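Local atomic coordinates of cAMP factor (Mobiluncus curtisii, PDB entry 6JLC), a protein that probably acts as a pore-forming toxin that takes part in haemolysis and belongs to the all-helical CAMP factor family. Residues Glu10-Ser13 with Ala14-Asp17; Leu70-Ala73 with Arg74-Leu77; Arg142-Lys145 with Ser146-Ala150; Ala201-Ala204 with Glu205-Ala209. All coordinates share one frame; numbering follows the deposited sequence.

How the interactions relate
This chain, the part of the protein that carries the CAMP factor family region, begins with interaction 1, about two turns of helix 8-31, and continues to interaction 2, about two turns of helix 68-91. The two pack directly on each other, Ala14 against Thr75 and Met72, with helix 41-59 covering part of both. Interaction 3 closes a tight turn between helices 121-139 and 152-173, and interaction 4 starts helix 203-222. These last two also touch: backbone bonds join Asp148 to Val203 and Ala150 to Ala201. All four follow one another in series, none nested or crossed. The two pairs lie on opposite sides of the chain's centre, the centres of interactions 1 and 4 about 43 Å apart.

Interaction 1 (Glu10-Ser13 with Ala14-Asp17); sequences EAQS and AIDD
Gln12 and Asp16, one helical turn apart, are joined by a side-chain bond from Gln12 NE2 to Asp16 OD1, 2.9 Å long. The bond lies in the plane of the amide but comes down on the carboxylate from above its plane, the two flat groups being turned 47° against each other. Gln12 reaches forward along the helix because CG is anti to the backbone N (chi1 -176°) and the chain bends at the next torsion. This is the outer side of the contact, where the carboxylates of Asp16 and Asp17 suit an exposed surface. Ser13 OG turns back to Ser9 O, and Glu10 OE1 takes the N-H of Thr7.

The inner side is compact: Ala11, Ala14 and Ile15 are buried, small Ala11 and Ala14 letting helix 41-59 come close, where Val58 meets Ala11 and Leu55 meets both Ala14 and branched Ile15. Ala14 also touches Thr75 of helix 68-91. Within the helix, Ile15 CG1 lies 3.3 Å from Ala11 O.

Four backbone bonds, among them Ile15 N to Ala11 O at 3.0 Å, hold the turns. A polar outer face, carrying an i to i+4 side-chain bond, and an apolar inner face typify an amphipathic alpha-helix in a helical bundle.

Interaction 2 (Leu70-Ala73 with Arg74-Leu77); sequences LIMA and RTHL
Thr75 makes two hydrogen bonds to one carbonyl, Ile71 O. Thr75 OG1 donates to Ile71 O at 2.9 Å and Thr75 N to the same oxygen at 3.0 Å, the two donors arriving from opposite faces of the carbonyl plane. The hydroxyl can turn back along the helix because OG1 stands beside the backbone N (chi1 -65°). Threonine suits this buried place: its polar group is satisfied within its own helix, while the side chain also touches Ile18 of helix 8-31 and Leu51 of helix 41-59. The other backbone bonds are those of a regular helix, with His76 N reaching Met72 O at 2.8 Å.

Met72 O lies over one face of the His76 imidazole, 2.9 Å above the plane and offset toward the rim. The methionine chain, bent at chi2 and chi3, swings CE round to 3.6 Å from His76 NE2, a van der Waals contact for which a flexible thioether is well fitted. Leu70 CD2 comes near the guanidinium of Arg74 at 4.3 Å from NH2.

Arg74 NH1 bonds to the carbonyl oxygens of Val114 and Asn116, which the side chain reaches by running extended from CG to NE, while Leu124 of helix 121-139 touches both Leu70 and Arg74. Ile71 packs on helix 41-59 and Leu77 on helix 121-139. The hydroxyl bond to the i-4 carbonyl is a common way to satisfy a buried helical threonine, and contacts with helices 8-31, 41-59 and 121-139 are those of a helix packed within an alpha-helical bundle.

Interaction 3 (Arg142-Lys145 with Ser146-Ala150); sequences RDLK and STDTA
Lys145 and Asp148 hold each other through two hydrogen bonds that close a small loop. Asp148 N bonds to Lys145 O at 2.9 Å, the bond of a type I beta turn from Lys145 to Asp148; the donor stands 62° out of the carbonyl plane. In return, the side chain of Asp148 takes the amide of Lys145, with N to OD2 at 3.0 Å and the N-H above the carboxylate plane. Aspartate suits the last position of this turn: CG lies beside its own backbone N (chi1 -72°), and the short side chain folds back over the turn.

Around these bonds lie looser contacts. Leu144 CD2 rests 3.8 Å from Asp148 OD2, and Lys145 CB lies 3.7 Å from Thr147 OG1. Ser146 and Thr147, at the two corners, are small polar residues suited to an exposed bend.

Farther out, the backbone is fixed by neighbouring parts of the chain. Backbone hydrogen bonds join Leu144 to Tyr94, Ser146 to Ala204 and Asp148 to Val203, and the Leu144 side chain packs on Val203 of helix 203-222. Asp143 makes a salt bridge to Lys95.

The ammonium of Lys145 stops 5.2 Å short of the carboxylate, from NZ to Asp148 OD2, too far for contact. The turn is therefore closed by amide hydrogen bonds rather than by a lysine-aspartate ion pair, although the nearby positive charge would probably favour the ionised aspartate.

Interaction 4 (Ala201-Ala204 with Glu205-Ala209); sequences ATVA and ECDAA
Thr202 and Glu205 exchange bonds in both directions, each side chain accepting the other's backbone N-H. Glu205 N donates to Thr202 OG1 at 3.0 Å, and Thr202 N donates to Glu205 OE1 at 2.8 Å. The second bond is fairly straight, 163° at the hydrogen, and meets the carboxylate on its anti side. Thr202 OG1 sits between its backbone N and carbonyl carbon (chi1 60°), which aims the hydroxyl at the first turn of the helix. The two side chains cross at about a right angle.

This is a capping box, with Thr202 as the N-cap of helix 203-222: the threonine oxygen serves an amide that has no earlier helical carbonyl to bond, and glutamate is long enough, running extended beyond CG, to reach the N-cap amide. The other carboxylate oxygen, OE2, forms a salt bridge to Lys198.

Ordinary helical bonding begins with Cys206 N to Thr202 O at 3.1 Å. Val203 CG1 lies alongside Asp207, 3.6 Å from OD2, while Asp207 OD1 is bonded to the hydroxyl of Tyr94. On the buried side, Ala201 and Cys206 meet at 4.3 Å from CB to SG, and both touch Lys155 of helix 152-173.

Interaction 1 (Glu10-Ser13 with Ala14-Asp17)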
# COMPACT_ATOMS: atom_id res chain seq x y z
N GLU A 10 11.34 26.28 -2.54
CA GLU A 10 11.42 25.04 -3.30
C GLU A 10 11.81 23.86 -2.42
O GLU A 10 11.25 22.76 -2.56
CB GLU A 10 12.41 25.20 -4.45
CG GLU A 10 12.00 26.25 -5.49
CD GLU A 10 13.11 26.58 -6.49
OE1 GLU A 10 14.30 26.28 -6.22
OE2 GLU A 10 12.79 27.14 -7.56
N ALA A 11 12.75 24.07 -1.49
CA ALA A 11 13.14 23.00 -0.57
C ALA A 11 11.98 22.59 0.32
O ALA A 11 11.79 21.39 0.58
CB ALA A 11 14.33 23.44 0.29
N GLN A 12 11.18 23.56 0.80
CA GLN A 12 10.04 23.19 1.64
C GLN A 12 8.99 22.42 0.84
O GLN A 12 8.38 21.49 1.37
CB GLN A 12 9.41 24.42 2.28
CG GLN A 12 8.28 24.05 3.24
CD GLN A 12 8.78 23.24 4.42
OE1 GLN A 12 9.75 23.60 5.07
NE2 GLN A 12 8.12 22.12 4.69
N SER A 13 8.75 22.80 -0.42
CA SER A 13 7.80 22.06 -1.24
C SER A 13 8.24 20.62 -1.40
O SER A 13 7.41 19.70 -1.34
CB SER A 13 7.64 22.70 -2.63
OG SER A 13 7.30 24.06 -2.54
N ALA A 14 9.54 20.41 -1.63
CA ALA A 14 10.07 19.06 -1.76
C ALA A 14 9.83 18.27 -0.48
O ALA A 14 9.39 17.12 -0.52
CB ALA A 14 11.56 19.13 -2.09
N ILE A 15 10.12 18.89 0.68
CA ILE A 15 9.84 18.24 1.96
C ILE A 15 8.39 17.80 2.03
O ILE A 15 8.07 16.66 2.38
CB ILE A 15 10.19 19.19 3.13
CG1 ILE A 15 11.70 19.38 3.21
CG2 ILE A 15 9.64 18.63 4.45
CD1 ILE A 15 12.13 20.42 4.24
N ASP A 16 7.47 18.73 1.74
CA ASP A 16 6.05 18.41 1.82
C ASP A 16 5.69 17.25 0.90
O ASP A 16 4.90 16.38 1.28
CB ASP A 16 5.20 19.63 1.47
CG ASP A 16 5.38 20.79 2.45
OD1 ASP A 16 5.94 20.59 3.55
OD2 ASP A 16 4.97 21.92 2.10
N ASP A 17 6.24 17.25 -0.32
CA ASP A 17 5.94 16.18 -1.28
C ASP A 17 6.47 14.85 -0.79
O ASP A 17 5.81 13.81 -0.96
CB ASP A 17 6.53 16.49 -2.66
CG ASP A 17 5.90 17.71 -3.31
OD1 ASP A 17 4.81 18.13 -2.86
OD2 ASP A 17 6.50 18.24 -4.26

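Interaction 2 (Leu70-Ala73 with Arg74-Leu77)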
# COMPACT_ATOMS: atom_id res chain seq x y z
N LEU A 70 20.89 16.44 -7.65
CA LEU A 70 20.82 15.12 -7.03
C LEU A 70 19.73 15.06 -5.98
O LEU A 70 18.95 14.10 -5.92
CB LEU A 70 22.18 14.78 -6.43
CG LEU A 70 22.53 13.33 -6.14
CD1 LEU A 70 22.38 12.46 -7.40
CD2 LEU A 70 23.96 13.29 -5.63
N ILE A 71 19.65 16.08 -5.11
CA ILE A 71 18.62 16.08 -4.07
C ILE A 71 17.23 16.06 -4.69
O ILE A 71 16.32 15.39 -4.19
CB ILE A 71 18.82 17.27 -3.11
CG1 ILE A 71 20.10 17.11 -2.27
CG2 ILE A 71 17.64 17.42 -2.16
CD1 ILE A 71 19.97 16.13 -1.08
N MET A 72 17.04 16.80 -5.78
CA MET A 72 15.72 16.86 -6.40
C MET A 72 15.42 15.58 -7.18
O MET A 72 14.25 15.17 -7.25
CB MET A 72 15.61 18.08 -7.32
CG MET A 72 15.47 19.41 -6.59
SD MET A 72 14.21 19.37 -5.29
CE MET A 72 12.74 18.95 -6.23
N ALA A 73 16.43 14.95 -7.77
CA ALA A 73 16.21 13.65 -8.40
C ALA A 73 15.80 12.60 -7.36
O ALA A 73 14.88 11.81 -7.61
CB ALA A 73 17.46 13.20 -9.17
N ARG A 74 16.45 12.60 -6.19
CA ARG A 74 16.01 11.69 -5.13
C ARG A 74 14.59 12.00 -4.69
O ARG A 74 13.79 11.10 -4.43
CB ARG A 74 16.97 11.74 -3.93
CG ARG A 74 18.37 11.15 -4.17
CD ARG A 74 19.16 10.93 -2.86
NE ARG A 74 20.63 10.88 -3.04
CZ ARG A 74 21.35 9.78 -3.19
NH1 ARG A 74 20.78 8.59 -3.20
NH2 ARG A 74 22.67 9.85 -3.33
N THR A 75 14.26 13.30 -4.59
CA THR A 75 12.91 13.72 -4.21
C THR A 75 11.89 13.21 -5.21
O THR A 75 10.88 12.60 -4.84
CB THR A 75 12.85 15.25 -4.10
OG1 THR A 75 13.69 15.69 -3.03
CG2 THR A 75 11.43 15.72 -3.86
N HIS A 76 12.14 13.45 -6.51
CA HIS A 76 11.22 12.97 -7.53
C HIS A 76 11.06 11.46 -7.49
O HIS A 76 9.96 10.94 -7.72
CB HIS A 76 11.67 13.42 -8.92
CG HIS A 76 11.69 14.91 -9.06
ND1 HIS A 76 12.69 15.59 -9.73
CD2 HIS A 76 10.85 15.86 -8.58
CE1 HIS A 76 12.44 16.88 -9.68
NE2 HIS A 76 11.34 17.08 -8.98
N LEU A 77 12.14 10.73 -7.19
CA LEU A 77 12.03 9.27 -7.18
C LEU A 77 11.20 8.77 -5.99
O LEU A 77 10.38 7.86 -6.13
CB LEU A 77 13.42 8.63 -7.18
CG LEU A 77 13.49 7.09 -7.21
CD1 LEU A 77 12.66 6.48 -8.34
CD2 LEU A 77 14.95 6.65 -7.36

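Interaction 3 (Arg142-Lys145 with Ser146-Ala150)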
# COMPACT_ATOMS: atom_id res chain seq x y z
N ARG A 142 -2.78 -10.27 -17.71
CA ARG A 142 -4.09 -10.79 -17.46
C ARG A 142 -4.48 -10.84 -16.03
O ARG A 142 -3.68 -10.79 -15.15
CB ARG A 142 -4.29 -12.14 -18.09
CG ARG A 142 -3.36 -13.23 -17.68
CD ARG A 142 -2.89 -13.97 -18.92
NE ARG A 142 -1.83 -14.94 -18.64
CZ ARG A 142 -1.90 -15.84 -17.67
NH1 ARG A 142 -2.96 -15.90 -16.90
NH2 ARG A 142 -0.90 -16.68 -17.47
N ASP A 143 -5.77 -10.94 -15.82
CA ASP A 143 -6.27 -11.05 -14.46
C ASP A 143 -6.23 -12.50 -13.99
O ASP A 143 -6.23 -13.44 -14.78
CB ASP A 143 -7.70 -10.53 -14.36
CG ASP A 143 -7.84 -9.12 -14.88
OD1 ASP A 143 -6.94 -8.30 -14.59
OD2 ASP A 143 -8.84 -8.82 -15.57
N LEU A 144 -6.20 -12.66 -12.67
CA LEU A 144 -6.39 -13.97 -12.06
C LEU A 144 -7.69 -14.59 -12.55
O LEU A 144 -8.68 -13.90 -12.76
CB LEU A 144 -6.46 -13.83 -10.53
CG LEU A 144 -5.17 -13.43 -9.79
CD1 LEU A 144 -5.48 -12.90 -8.38
CD2 LEU A 144 -4.24 -14.63 -9.71
N LYS A 145 -7.68 -15.91 -12.73
CA LYS A 145 -8.93 -16.63 -12.84
C LYS A 145 -9.50 -16.83 -11.44
O LYS A 145 -8.75 -16.90 -10.45
CB LYS A 145 -8.75 -18.00 -13.51
CG LYS A 145 -8.25 -17.96 -14.94
CD LYS A 145 -8.02 -19.37 -15.45
CE LYS A 145 -7.54 -19.38 -16.89
NZ LYS A 145 -6.45 -18.38 -17.09
N SER A 146 -10.82 -16.93 -11.35
CA SER A 146 -11.42 -17.16 -10.04
C SER A 146 -10.95 -18.49 -9.43
O SER A 146 -10.99 -18.63 -8.20
CB SER A 146 -12.94 -17.13 -10.13
OG SER A 146 -13.41 -18.20 -10.93
N THR A 147 -10.47 -19.43 -10.26
CA THR A 147 -9.96 -20.71 -9.77
C THR A 147 -8.49 -20.65 -9.35
O THR A 147 -8.00 -21.62 -8.77
CB THR A 147 -10.12 -21.79 -10.84
OG1 THR A 147 -9.63 -21.28 -12.09
CG2 THR A 147 -11.58 -22.15 -11.01
N ASP A 148 -7.78 -19.56 -9.64
CA ASP A 148 -6.40 -19.43 -9.22
C ASP A 148 -6.30 -19.25 -7.71
O ASP A 148 -7.26 -18.85 -7.04
CB ASP A 148 -5.71 -18.24 -9.90
CG ASP A 148 -5.44 -18.47 -11.37
OD1 ASP A 148 -5.43 -19.65 -11.81
OD2 ASP A 148 -5.24 -17.47 -12.07
N THR A 149 -5.13 -19.55 -7.17
CA THR A 149 -4.87 -19.30 -5.76
C THR A 149 -4.87 -17.80 -5.50
O THR A 149 -4.27 -17.04 -6.26
CB THR A 149 -3.54 -19.91 -5.33
OG1 THR A 149 -3.56 -21.31 -5.63
CG2 THR A 149 -3.31 -19.73 -3.82
N ALA A 150 -5.56 -17.38 -4.44
CA ALA A 150 -5.60 -15.97 -4.12
C ALA A 150 -4.19 -15.46 -3.85
O ALA A 150 -3.41 -16.12 -3.15
CB ALA A 150 -6.51 -15.72 -2.92

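Interaction 4 (Ala201-Ala204 with Glu205-Ala209)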
# COMPACT_ATOMS: atom_id res chain seq x y z
N ALA A 201 -6.55 -21.10 -0.49
CA ALA A 201 -7.84 -20.52 -0.85
C ALA A 201 -7.77 -19.91 -2.24
O ALA A 201 -6.79 -19.25 -2.59
CB ALA A 201 -8.26 -19.46 0.17
N THR A 202 -8.81 -20.14 -3.03
CA THR A 202 -8.88 -19.56 -4.36
C THR A 202 -9.40 -18.13 -4.30
O THR A 202 -9.99 -17.70 -3.30
CB THR A 202 -9.81 -20.35 -5.27
OG1 THR A 202 -11.13 -20.35 -4.70
CG2 THR A 202 -9.31 -21.79 -5.44
N VAL A 203 -9.17 -17.39 -5.39
CA VAL A 203 -9.79 -16.07 -5.54
C VAL A 203 -11.28 -16.15 -5.26
O VAL A 203 -11.83 -15.36 -4.49
CB VAL A 203 -9.50 -15.51 -6.94
CG1 VAL A 203 -10.31 -14.23 -7.19
CG2 VAL A 203 -8.00 -15.27 -7.11
N ALA A 204 -11.95 -17.13 -5.87
CA ALA A 204 -13.39 -17.26 -5.71
C ALA A 204 -13.78 -17.50 -4.26
O ALA A 204 -14.81 -16.99 -3.79
CB ALA A 204 -13.92 -18.40 -6.59
N GLU A 205 -12.99 -18.30 -3.53
CA GLU A 205 -13.31 -18.52 -2.13
C GLU A 205 -13.19 -17.23 -1.32
O GLU A 205 -13.97 -17.00 -0.40
CB GLU A 205 -12.40 -19.60 -1.53
CG GLU A 205 -12.69 -21.04 -1.97
CD GLU A 205 -11.67 -22.02 -1.43
OE1 GLU A 205 -10.51 -22.02 -1.91
OE2 GLU A 205 -12.00 -22.79 -0.50
N CYS A 206 -12.21 -16.39 -1.66
CA CYS A 206 -12.07 -15.12 -0.95
C CYS A 206 -13.22 -14.17 -1.29
O CYS A 206 -13.81 -13.55 -0.39
CB CYS A 206 -10.71 -14.48 -1.29
SG CYS A 206 -9.30 -15.42 -0.67
N ASP A 207 -13.56 -14.05 -2.58
CA ASP A 207 -14.68 -13.21 -2.99
C ASP A 207 -15.99 -13.68 -2.34
O ASP A 207 -16.81 -12.86 -1.92
CB ASP A 207 -14.84 -13.21 -4.51
CG ASP A 207 -13.72 -12.48 -5.24
OD1 ASP A 207 -13.05 -11.63 -4.61
OD2 ASP A 207 -13.53 -12.76 -6.43
N ALA A 208 -16.21 -14.99 -2.29
CA ALA A 208 -17.42 -15.51 -1.65
C ALA A 208 -17.44 -15.19 -0.16
O ALA A 208 -18.50 -14.87 0.39
CB ALA A 208 -17.53 -17.02 -1.88
N ALA A 209 -16.30 -15.30 0.51
CA ALA A 209 -16.25 -14.97 1.93
C ALA A 209 -16.58 -13.50 2.17
O ALA A 209 -17.30 -13.17 3.12
CB ALA A 209 -14.87 -15.30 2.50